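PDB 6FIG: receptor-like protein kinase ANXUR1 from Arabidopsis thaliana, which probably acts as a cell-surface receptor kinase in plant reproduction, its malectin-like ectodomain facing outward and its kinase domain phosphorylating serine or threonine. Local coordinates for residues 300-304 / 305-309; 216-220 / 221-225; 21-24 / 25-29; 115-119 / 120-124. All coordinates share one frame; numbering follows the deposited sequence. Where two conformers were deposited one is given.

Contact 1: 300-304 / 305-309; sequences NIYIN and NRTAQ. With NAG (2-acetamido-2-deoxy-beta-D-glucopyranose), chain D; NAG (2-acetamido-2-deoxy-beta-D-glucopyranose), chain B.
Ile-301 O receives two backbone donors, Ala-308 N at 2.9 Å and Gln-309 N at 3.0 Å, while Ile-301 N gives its hydrogen to Gln-309 O at 2.8 Å. Two residues set against one is the geometry of a classic beta bulge. Nearer the turn, Ile-303 N reaches Arg-306 O at 2.8 Å, and the return bond from Arg-306 N comes in well above the carbonyl plane of Ile-303, 59° out of it. Asn-304 is held by its side chain to Thr-346 on the neighbouring strand 344-351. On one face of the hairpin Ala-308 CB fits against Ile-301 CG2 and Ile-303 CD1, each 4.0 Å away. The other face carries Tyr-302 and Thr-307, side by side and pointing the same way. The Tyr-302 ring turns a face to the glycan, C5 of the chain D sugar lying 3.7 Å from CD2 toward the ring's rim, and the chain B sugar adds a weak bond from its N2 to Asn-305 O. The whole is a beta hairpin whose two-residue loop, Asn-304 and Asn-305, forms a type I' turn from Ile-303 to Arg-306, with a bulge in its returning arm and one face lining a glycan pocket.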
# COMPACT_ATOMS: atom_id res chain seq x y z
N ASN A 300 -28.16 -14.92 -22.11
CA ASN A 300 -29.07 -13.84 -21.77
C ASN A 300 -28.86 -13.46 -20.32
O ASN A 300 -28.56 -14.32 -19.50
CB ASN A 300 -30.51 -14.25 -22.00
CG ASN A 300 -30.82 -14.55 -23.45
OD1 ASN A 300 -30.34 -13.87 -24.36
ND2 ASN A 300 -31.61 -15.59 -23.68
N ILE A 301 -29.01 -12.18 -20.03
CA ILE A 301 -28.84 -11.65 -18.67
C ILE A 301 -30.06 -10.82 -18.35
O ILE A 301 -30.43 -9.93 -19.14
CB ILE A 301 -27.59 -10.77 -18.54
CG1 ILE A 301 -26.32 -11.52 -18.96
CG2 ILE A 301 -27.45 -10.25 -17.10
CD1 ILE A 301 -25.06 -10.68 -18.88
N TYR A 302 -30.69 -11.11 -17.21
CA TYR A 302 -31.88 -10.40 -16.75
C TYR A 302 -31.64 -9.82 -15.37
O TYR A 302 -30.95 -10.43 -14.55
CB TYR A 302 -33.09 -11.33 -16.72
CG TYR A 302 -33.27 -12.12 -17.99
CD1 TYR A 302 -33.84 -11.53 -19.11
CD2 TYR A 302 -32.91 -13.46 -18.05
CE1 TYR A 302 -34.04 -12.27 -20.27
CE2 TYR A 302 -33.09 -14.20 -19.21
CZ TYR A 302 -33.65 -13.61 -20.31
OH TYR A 302 -33.83 -14.39 -21.45
N ILE A 303 -32.17 -8.62 -15.13
CA ILE A 303 -32.04 -7.95 -13.84
C ILE A 303 -33.46 -7.53 -13.44
O ILE A 303 -34.12 -6.81 -14.19
CB ILE A 303 -31.09 -6.72 -13.90
CG1 ILE A 303 -29.66 -7.19 -14.17
CG2 ILE A 303 -31.14 -5.93 -12.59
CD1 ILE A 303 -28.64 -6.10 -14.48
N ASN A 304 -33.94 -8.02 -12.30
CA ASN A 304 -35.31 -7.77 -11.83
C ASN A 304 -36.33 -8.08 -12.91
O ASN A 304 -37.22 -7.28 -13.19
CB ASN A 304 -35.47 -6.33 -11.29
CG ASN A 304 -34.91 -6.19 -9.90
OD1 ASN A 304 -34.09 -6.98 -9.51
ND2 ASN A 304 -35.32 -5.15 -9.17
N ASN A 305 -36.14 -9.26 -13.51
CA ASN A 305 -37.01 -9.79 -14.57
C ASN A 305 -37.03 -8.99 -15.87
O ASN A 305 -37.82 -9.29 -16.76
CB ASN A 305 -38.44 -10.01 -14.05
CG ASN A 305 -38.48 -10.91 -12.83
OD1 ASN A 305 -37.67 -11.84 -12.69
ND2 ASN A 305 -39.42 -10.64 -11.92
N ARG A 306 -36.13 -8.01 -16.00
CA ARG A 306 -36.05 -7.18 -17.19
C ARG A 306 -34.75 -7.50 -17.93
O ARG A 306 -33.80 -8.04 -17.36
CB ARG A 306 -36.10 -5.73 -16.80
CG ARG A 306 -37.44 -5.37 -16.16
CD ARG A 306 -37.32 -4.06 -15.43
NE ARG A 306 -37.25 -2.95 -16.36
CZ ARG A 306 -37.21 -1.67 -16.02
NH1 ARG A 306 -37.19 -1.30 -14.73
NH2 ARG A 306 -37.18 -0.74 -16.98
N THR A 307 -34.72 -7.14 -19.21
CA THR A 307 -33.63 -7.54 -20.11
C THR A 307 -32.42 -6.63 -19.94
O THR A 307 -32.51 -5.41 -20.11
CB THR A 307 -34.12 -7.54 -21.59
OG1 THR A 307 -35.08 -8.59 -21.76
CG2 THR A 307 -32.97 -7.77 -22.56
N ALA A 308 -31.28 -7.23 -19.57
CA ALA A 308 -30.00 -6.55 -19.58
C ALA A 308 -29.20 -6.86 -20.85
O ALA A 308 -28.63 -5.95 -21.47
CB ALA A 308 -29.21 -6.93 -18.34
N GLN A 309 -29.15 -8.13 -21.24
CA GLN A 309 -28.60 -8.54 -22.55
C GLN A 309 -29.45 -9.68 -22.99
O GLN A 309 -29.50 -10.71 -22.31
CB GLN A 309 -27.20 -9.11 -22.46
CG GLN A 309 -26.08 -8.22 -22.11
CD GLN A 309 -25.85 -6.99 -22.99
OE1 GLN A 309 -26.16 -6.90 -24.16
NE2 GLN A 309 -25.26 -6.02 -22.37
C1 NAG D . -35.06 -16.91 -16.74
C2 NAG D . -36.22 -17.68 -17.34
C3 NAG D . -37.14 -16.76 -18.14
C4 NAG D . -37.47 -15.49 -17.39
C5 NAG D . -36.18 -14.82 -16.93
C6 NAG D . -36.35 -13.48 -16.23
C7 NAG D . -35.67 -20.01 -17.92
C8 NAG D . -34.98 -20.88 -18.94
N2 NAG D . -35.63 -18.70 -18.20
O3 NAG D . -38.34 -17.46 -18.45
O4 NAG D . -38.16 -14.59 -18.26
O5 NAG D . -35.54 -15.75 -16.07
O6 NAG D . -36.94 -13.64 -14.94
O7 NAG D . -36.22 -20.48 -16.93
C1 NAG B . -39.35 -14.11 -17.62
C2 NAG B . -39.92 -12.92 -18.37
C3 NAG B . -41.10 -12.40 -17.56
C4 NAG B . -42.14 -13.50 -17.31
C5 NAG B . -41.50 -14.80 -16.80
C6 NAG B . -42.47 -15.98 -16.88
C7 NAG B . -38.23 -11.70 -19.69
C8 NAG B . -37.27 -10.54 -19.69
N2 NAG B . -38.94 -11.86 -18.56
O3 NAG B . -41.70 -11.31 -18.27
O4 NAG B . -43.11 -13.02 -16.35
O5 NAG B . -40.33 -15.15 -17.57
O6 NAG B . -42.35 -16.64 -18.15
O7 NAG B . -38.34 -12.43 -20.66

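Contact 2: 216-220 / 221-225; sequences PYIFS and AGLGV
This is a local surface contact in which Ser-220 and Ile-218 meet Gly-222 and Leu-223 across a bend, within the loop that leads from strand 212-213 to strand 225-228. Its polar link is short: Ser-220 OG donates to Gly-222 O at 2.8 Å, approaching nearly end-on to the carbonyl (C=O...O angle 164°). The hydroxyl can reach forward because OG sits between the backbone N and the carbonyl carbon (chi1 41°). Ser-220 OG is also hydrogen-bonded to Thr-269 N, so one hydroxyl ties the bend to strand 268-273 of the malectin-like domain. Backbone hydrogen bonds between Tyr-217 and Met-271 and between Phe-219 and Thr-269 join the loop to that strand as well, along its edge. On the apolar side, Ile-218 and Leu-223 come together at a slant. The branch methyl Ile-218 CG2 touches Leu-223 CG at 3.8 Å, and the outer methyl Ile-218 CD1 meets Leu-223 CD2, also at 3.8 Å. Ile-218 CG2 further rests 3.9 Å from Gly-222 O, the carbonyl that Ser-220 grips. Beyond the pair, Ile-218 packs on Trp-270, while the carbonyl of Leu-223 is held by the guanidinium group of Arg-254.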
# COMPACT_ATOMS: atom_id res chain seq x y z
N PRO A 216 -23.68 -17.74 -1.04
CA PRO A 216 -24.82 -17.40 -0.18
C PRO A 216 -25.96 -16.64 -0.86
O PRO A 216 -27.09 -16.65 -0.34
CB PRO A 216 -24.18 -16.53 0.91
CG PRO A 216 -22.78 -17.03 0.97
CD PRO A 216 -22.41 -17.27 -0.45
N TYR A 217 -25.68 -16.05 -2.02
CA TYR A 217 -26.64 -15.24 -2.73
C TYR A 217 -27.35 -15.97 -3.87
O TYR A 217 -28.20 -15.39 -4.54
CB TYR A 217 -25.92 -13.99 -3.26
CG TYR A 217 -25.35 -13.20 -2.11
CD1 TYR A 217 -26.17 -12.37 -1.35
CD2 TYR A 217 -24.01 -13.33 -1.74
CE1 TYR A 217 -25.66 -11.65 -0.28
CE2 TYR A 217 -23.50 -12.61 -0.66
CZ TYR A 217 -24.33 -11.78 0.06
OH TYR A 217 -23.82 -11.07 1.13
N ILE A 218 -27.03 -17.25 -4.07
CA ILE A 218 -27.65 -18.01 -5.17
C ILE A 218 -28.97 -18.55 -4.70
O ILE A 218 -29.04 -19.25 -3.67
CB ILE A 218 -26.76 -19.17 -5.65
CG1 ILE A 218 -25.49 -18.62 -6.26
CG2 ILE A 218 -27.50 -20.04 -6.68
CD1 ILE A 218 -24.34 -19.58 -6.22
N PHE A 219 -30.02 -18.26 -5.46
CA PHE A 219 -31.37 -18.74 -5.16
C PHE A 219 -31.99 -19.64 -6.19
O PHE A 219 -33.10 -20.10 -5.98
CB PHE A 219 -32.30 -17.55 -4.85
CG PHE A 219 -32.09 -17.01 -3.46
CD1 PHE A 219 -32.98 -17.32 -2.43
CD2 PHE A 219 -30.97 -16.25 -3.17
CE1 PHE A 219 -32.77 -16.84 -1.15
CE2 PHE A 219 -30.74 -15.78 -1.89
CZ PHE A 219 -31.65 -16.07 -0.87
N SER A 220 -31.29 -19.92 -7.29
CA SER A 220 -31.72 -20.99 -8.19
C SER A 220 -31.45 -22.33 -7.48
O SER A 220 -30.59 -22.42 -6.59
CB SER A 220 -31.04 -20.89 -9.56
OG SER A 220 -29.67 -20.56 -9.47
N ALA A 221 -32.22 -23.35 -7.85
CA ALA A 221 -32.05 -24.70 -7.28
C ALA A 221 -30.66 -25.24 -7.62
O ALA A 221 -30.00 -25.85 -6.78
CB ALA A 221 -33.13 -25.64 -7.78
N GLY A 222 -30.22 -24.99 -8.85
CA GLY A 222 -28.86 -25.30 -9.27
C GLY A 222 -27.93 -24.17 -8.87
O GLY A 222 -28.24 -22.99 -9.10
N LEU A 223 -26.80 -24.53 -8.25
CA LEU A 223 -25.70 -23.59 -8.01
C LEU A 223 -24.70 -23.58 -9.17
O LEU A 223 -23.74 -22.81 -9.16
CB LEU A 223 -25.00 -23.88 -6.67
CG LEU A 223 -25.60 -23.09 -5.50
CD1 LEU A 223 -26.86 -23.77 -4.99
CD2 LEU A 223 -24.59 -22.88 -4.37
N GLY A 224 -24.93 -24.39 -10.19
CA GLY A 224 -24.08 -24.39 -11.35
C GLY A 224 -22.78 -25.11 -11.07
O GLY A 224 -22.71 -26.00 -10.21
N VAL A 225 -21.76 -24.73 -11.82
CA VAL A 225 -20.46 -25.37 -11.80
C VAL A 225 -19.44 -24.25 -11.67
O VAL A 225 -19.43 -23.32 -12.49
CB VAL A 225 -20.23 -26.17 -13.10
CG1 VAL A 225 -18.76 -26.55 -13.30
CG2 VAL A 225 -21.11 -27.42 -13.10

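Contact 3: 21-24 / 25-29; sequences KWEP and DTKFL. With EDO (1,2-ethanediol), chain J.
Glu-23 and Lys-27 send their side chains across each other at about a right angle, so that their charged ends draw near without pairing. Glu-23 OE1 stands 4.1 Å from Lys-27 NZ, beyond salt-bridge range, and any attraction is probably a loose electrostatic one. Glu-23 leaves the backbone with CG between N and the carbonyl carbon (chi1 69°), then runs straight from CG outward. Its two carboxylate oxygens face different partners. OE1 also lies at the edge of the Phe-28 ring, near its plane and 4.4 Å from CE2, whereas OE2 accepts a hydrogen bond of 2.7 Å from O2 of an ethanediol molecule probably left by the crystallisation liquor. Lys-27 in turn lays CB over one face of the Phe-28 ring, toward its rim. These residues mark the passage from strand 21-24 into the 3-10 turn 26-28, whose backbone bond from Phe-28 N to Asp-25 O measures 3.0 Å. A water crosses the junction, accepting from Lys-27 N at 3.0 Å and donating weakly to Pro-24 O at 3.2 Å. Asp-25 sends its carboxylate the other way, into the protein: OD2 takes a salt bridge from Arg-56 and a hydrogen bond from Tyr-64, so strands 54-58 and 62-67 are joined to the start of the turn. Its backbone N, by contrast, is buried with no partner in the model. The Phe-28 side chain also packs on Leu-4 and Leu-6 of strand 4-7, which runs parallel to strand 21-24.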
# COMPACT_ATOMS: atom_id res chain seq x y z
N LYS A 21 -2.78 -1.69 9.08
CA LYS A 21 -2.33 -0.87 10.20
C LYS A 21 -3.40 0.15 10.54
O LYS A 21 -3.97 0.78 9.65
CB LYS A 21 -1.01 -0.16 9.89
CG LYS A 21 0.18 -1.09 9.85
CD LYS A 21 1.48 -0.33 9.55
CE LYS A 21 2.45 -1.18 8.75
NZ LYS A 21 1.95 -1.51 7.39
N TRP A 22 -3.68 0.29 11.83
CA TRP A 22 -4.67 1.25 12.32
C TRP A 22 -4.00 2.18 13.34
O TRP A 22 -3.02 1.81 14.00
CB TRP A 22 -5.83 0.54 13.01
CG TRP A 22 -6.66 -0.34 12.14
CD1 TRP A 22 -6.35 -1.58 11.71
CD2 TRP A 22 -7.96 -0.04 11.61
NE1 TRP A 22 -7.38 -2.10 10.96
CE2 TRP A 22 -8.37 -1.17 10.88
CE3 TRP A 22 -8.80 1.06 11.69
CZ2 TRP A 22 -9.61 -1.23 10.22
CZ3 TRP A 22 -10.03 1.00 11.03
CH2 TRP A 22 -10.41 -0.13 10.30
N GLU A 23 -4.54 3.39 13.45
CA GLU A 23 -4.06 4.38 14.41
C GLU A 23 -5.22 5.00 15.18
O GLU A 23 -6.37 4.89 14.76
CB GLU A 23 -3.26 5.48 13.70
CG GLU A 23 -4.07 6.41 12.80
CD GLU A 23 -3.21 7.48 12.17
OE1 GLU A 23 -2.62 8.28 12.90
OE2 GLU A 23 -3.11 7.52 10.94
N PRO A 24 -4.93 5.65 16.33
CA PRO A 24 -5.99 6.34 17.04
C PRO A 24 -6.67 7.44 16.23
O PRO A 24 -6.04 8.08 15.38
CB PRO A 24 -5.26 6.96 18.23
CG PRO A 24 -4.09 6.07 18.46
CD PRO A 24 -3.65 5.70 17.07
N ASP A 25 -7.96 7.65 16.51
CA ASP A 25 -8.74 8.67 15.82
C ASP A 25 -8.59 10.08 16.38
O ASP A 25 -9.06 11.04 15.79
CB ASP A 25 -10.22 8.28 15.79
CG ASP A 25 -10.87 8.28 17.17
OD1 ASP A 25 -10.17 8.05 18.18
OD2 ASP A 25 -12.10 8.49 17.25
N THR A 26 -7.90 10.18 17.52
CA THR A 26 -7.88 11.37 18.37
C THR A 26 -7.59 12.70 17.66
O THR A 26 -8.39 13.63 17.76
CB THR A 26 -6.91 11.14 19.55
OG1 THR A 26 -7.41 10.03 20.32
CG2 THR A 26 -6.80 12.36 20.44
N LYS A 27 -6.50 12.74 16.89
CA LYS A 27 -6.07 13.93 16.17
C LYS A 27 -7.11 14.49 15.19
O LYS A 27 -7.06 15.67 14.85
CB LYS A 27 -4.78 13.65 15.38
CG LYS A 27 -3.54 13.46 16.23
CD LYS A 27 -2.28 13.34 15.37
CE LYS A 27 -2.38 12.24 14.32
NZ LYS A 27 -1.04 11.98 13.71
N PHE A 28 -8.02 13.64 14.71
CA PHE A 28 -8.98 14.06 13.71
C PHE A 28 -10.33 14.46 14.25
O PHE A 28 -11.14 14.96 13.50
CB PHE A 28 -9.12 12.94 12.68
CG PHE A 28 -7.82 12.58 12.05
CD1 PHE A 28 -7.26 13.39 11.07
CD2 PHE A 28 -7.09 11.48 12.51
CE1 PHE A 28 -6.03 13.08 10.52
CE2 PHE A 28 -5.85 11.17 11.96
CZ PHE A 28 -5.31 11.99 10.98
N LEU A 29 -10.57 14.28 15.56
CA LEU A 29 -11.83 14.68 16.14
C LEU A 29 -11.77 16.19 16.36
O LEU A 29 -10.84 16.68 17.01
CB LEU A 29 -12.04 13.90 17.45
CG LEU A 29 -13.42 13.95 18.10
CD1 LEU A 29 -14.53 13.43 17.19
CD2 LEU A 29 -13.38 13.15 19.41
C1 EDO J . -2.12 3.94 9.65
O1 EDO J . -3.00 3.30 10.57
C2 EDO J . -3.01 4.69 8.67
O2 EDO J . -3.93 5.52 9.37
O HOH W 1 -4.70 10.40 17.08

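Contact 4: 115-119 / 120-124; sequences QALTQ and AYLVK
With CG anti to the backbone N (chi1 -164°) and the chain extended beyond it, Gln-119 reaches past Ala-120 to the backbone of Tyr-121. Tyr-121 differs, its ring carbon CG standing between backbone N and carbonyl carbon (chi1 61°), which swings the ring back over the glutamine. The amide then makes a nearly straight bond, Gln-119 NE2 to Tyr-121 O at 2.8 Å with an N-H...O angle of 161°. The acceptor lies close to the amide plane, while the donor is tilted modestly from the plane of the carbonyl. NE2 also sits 4.2 Å above one face of the Tyr-121 ring, toward its rim, so the nitrogen that binds the carbonyl also lies loosely over the ring of the same residue. The same NE2 gives a weak bond to a water 3.1 Å away, and that water accepts from Val-123 N at 2.9 Å, extending the link to the start of strand 122-128. On the apolar side Leu-117 CD1 meets Leu-122 CD2 at 3.6 Å, the two leucine side chains crossing at an angle; Leu-122 also packs on Thr-113 and Cys-114 of the helix. Thr-118 leaves helical geometry with positive phi, its N bonded back to Gln-115 O at 3.3 Å. The arrangement is a Schellman motif ending helix 110-117, followed by a tight connection into strand 122-128 of the malectin-like domain.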
# COMPACT_ATOMS: atom_id res chain seq x y z
N GLN A 115 -28.66 -7.83 13.88
CA GLN A 115 -29.61 -8.93 14.15
C GLN A 115 -30.22 -9.47 12.85
O GLN A 115 -30.26 -10.68 12.64
CB GLN A 115 -30.70 -8.45 15.10
CG GLN A 115 -31.59 -9.55 15.66
CD GLN A 115 -32.64 -9.02 16.61
OE1 GLN A 115 -32.80 -7.80 16.76
NE2 GLN A 115 -33.37 -9.92 17.25
N ALA A 116 -30.67 -8.56 11.98
CA ALA A 116 -31.26 -8.95 10.68
C ALA A 116 -30.30 -9.70 9.77
O ALA A 116 -30.69 -10.65 9.11
CB ALA A 116 -31.80 -7.72 9.95
N LEU A 117 -29.04 -9.29 9.76
CA LEU A 117 -28.01 -9.95 8.95
C LEU A 117 -27.41 -11.23 9.56
O LEU A 117 -26.64 -11.91 8.87
CB LEU A 117 -26.85 -8.99 8.67
CG LEU A 117 -27.11 -7.76 7.80
CD1 LEU A 117 -25.81 -6.97 7.70
CD2 LEU A 117 -27.58 -8.15 6.41
N THR A 118 -27.71 -11.55 10.82
CA THR A 118 -27.00 -12.58 11.58
C THR A 118 -25.48 -12.39 11.48
O THR A 118 -24.72 -13.31 11.20
CB THR A 118 -27.42 -14.01 11.15
OG1 THR A 118 -28.84 -14.06 10.99
CG2 THR A 118 -27.01 -15.04 12.21
N GLN A 119 -25.06 -11.15 11.71
CA GLN A 119 -23.66 -10.77 11.67
C GLN A 119 -23.42 -9.90 12.89
O GLN A 119 -24.26 -9.08 13.20
CB GLN A 119 -23.39 -9.99 10.39
CG GLN A 119 -21.93 -9.85 10.03
CD GLN A 119 -21.75 -9.39 8.59
OE1 GLN A 119 -22.00 -10.16 7.67
NE2 GLN A 119 -21.32 -8.15 8.40
N ALA A 120 -22.30 -10.09 13.59
CA ALA A 120 -22.02 -9.35 14.82
C ALA A 120 -21.38 -7.97 14.60
O ALA A 120 -21.27 -7.19 15.55
CB ALA A 120 -21.15 -10.18 15.75
N TYR A 121 -20.97 -7.69 13.37
CA TYR A 121 -20.31 -6.42 13.01
C TYR A 121 -20.75 -5.97 11.61
O TYR A 121 -21.25 -6.79 10.83
CB TYR A 121 -18.79 -6.58 13.08
CG TYR A 121 -18.26 -7.62 12.14
CD1 TYR A 121 -18.26 -8.97 12.49
CD2 TYR A 121 -17.81 -7.27 10.87
CE1 TYR A 121 -17.80 -9.94 11.61
CE2 TYR A 121 -17.35 -8.24 9.98
CZ TYR A 121 -17.35 -9.56 10.36
OH TYR A 121 -16.89 -10.53 9.49
N LEU A 122 -20.56 -4.69 11.31
CA LEU A 122 -20.92 -4.11 10.01
C LEU A 122 -19.79 -3.24 9.51
O LEU A 122 -19.13 -2.56 10.29
CB LEU A 122 -22.15 -3.18 10.13
CG LEU A 122 -23.41 -3.73 10.76
CD1 LEU A 122 -24.41 -2.61 11.02
CD2 LEU A 122 -24.04 -4.81 9.90
N VAL A 123 -19.58 -3.25 8.19
CA VAL A 123 -18.72 -2.28 7.54
C VAL A 123 -19.56 -1.62 6.44
O VAL A 123 -19.99 -2.29 5.48
CB VAL A 123 -17.45 -2.90 6.92
CG1 VAL A 123 -16.54 -1.80 6.39
CG2 VAL A 123 -16.73 -3.80 7.92
N LYS A 124 -19.83 -0.34 6.60
CA LYS A 124 -20.53 0.44 5.60
C LYS A 124 -19.46 1.08 4.74
O LYS A 124 -18.53 1.68 5.26
CB LYS A 124 -21.39 1.53 6.24
CG LYS A 124 -22.47 1.05 7.20
CD LYS A 124 -23.63 0.40 6.50
CE LYS A 124 -24.76 0.21 7.51
NZ LYS A 124 -26.00 -0.33 6.93
O HOH W 2 -20.74 -5.54 6.77

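How the contacts relate
All four contacts are local. Contact 1 is partly buried and the other three lie at the surface. Contact 1 is also the one built as a hairpin, from paired backbone bonds, and it meets the glycan directly. Contacts 2 and 4 each rely on one side-chain donor to a backbone carbonyl beside an aliphatic pair, a serine hydroxyl in the first and a glutamine amide in the second. No hydrogen bond crosses contact 3 directly; a water bridges it, and its opposite charges only approach. Contacts 3 and 4 reach the same sheet, their nearest atoms about 7 Å apart, whereas contacts 1 and 3 lie on opposite sides of the chain's centre, about 45 Å between centres.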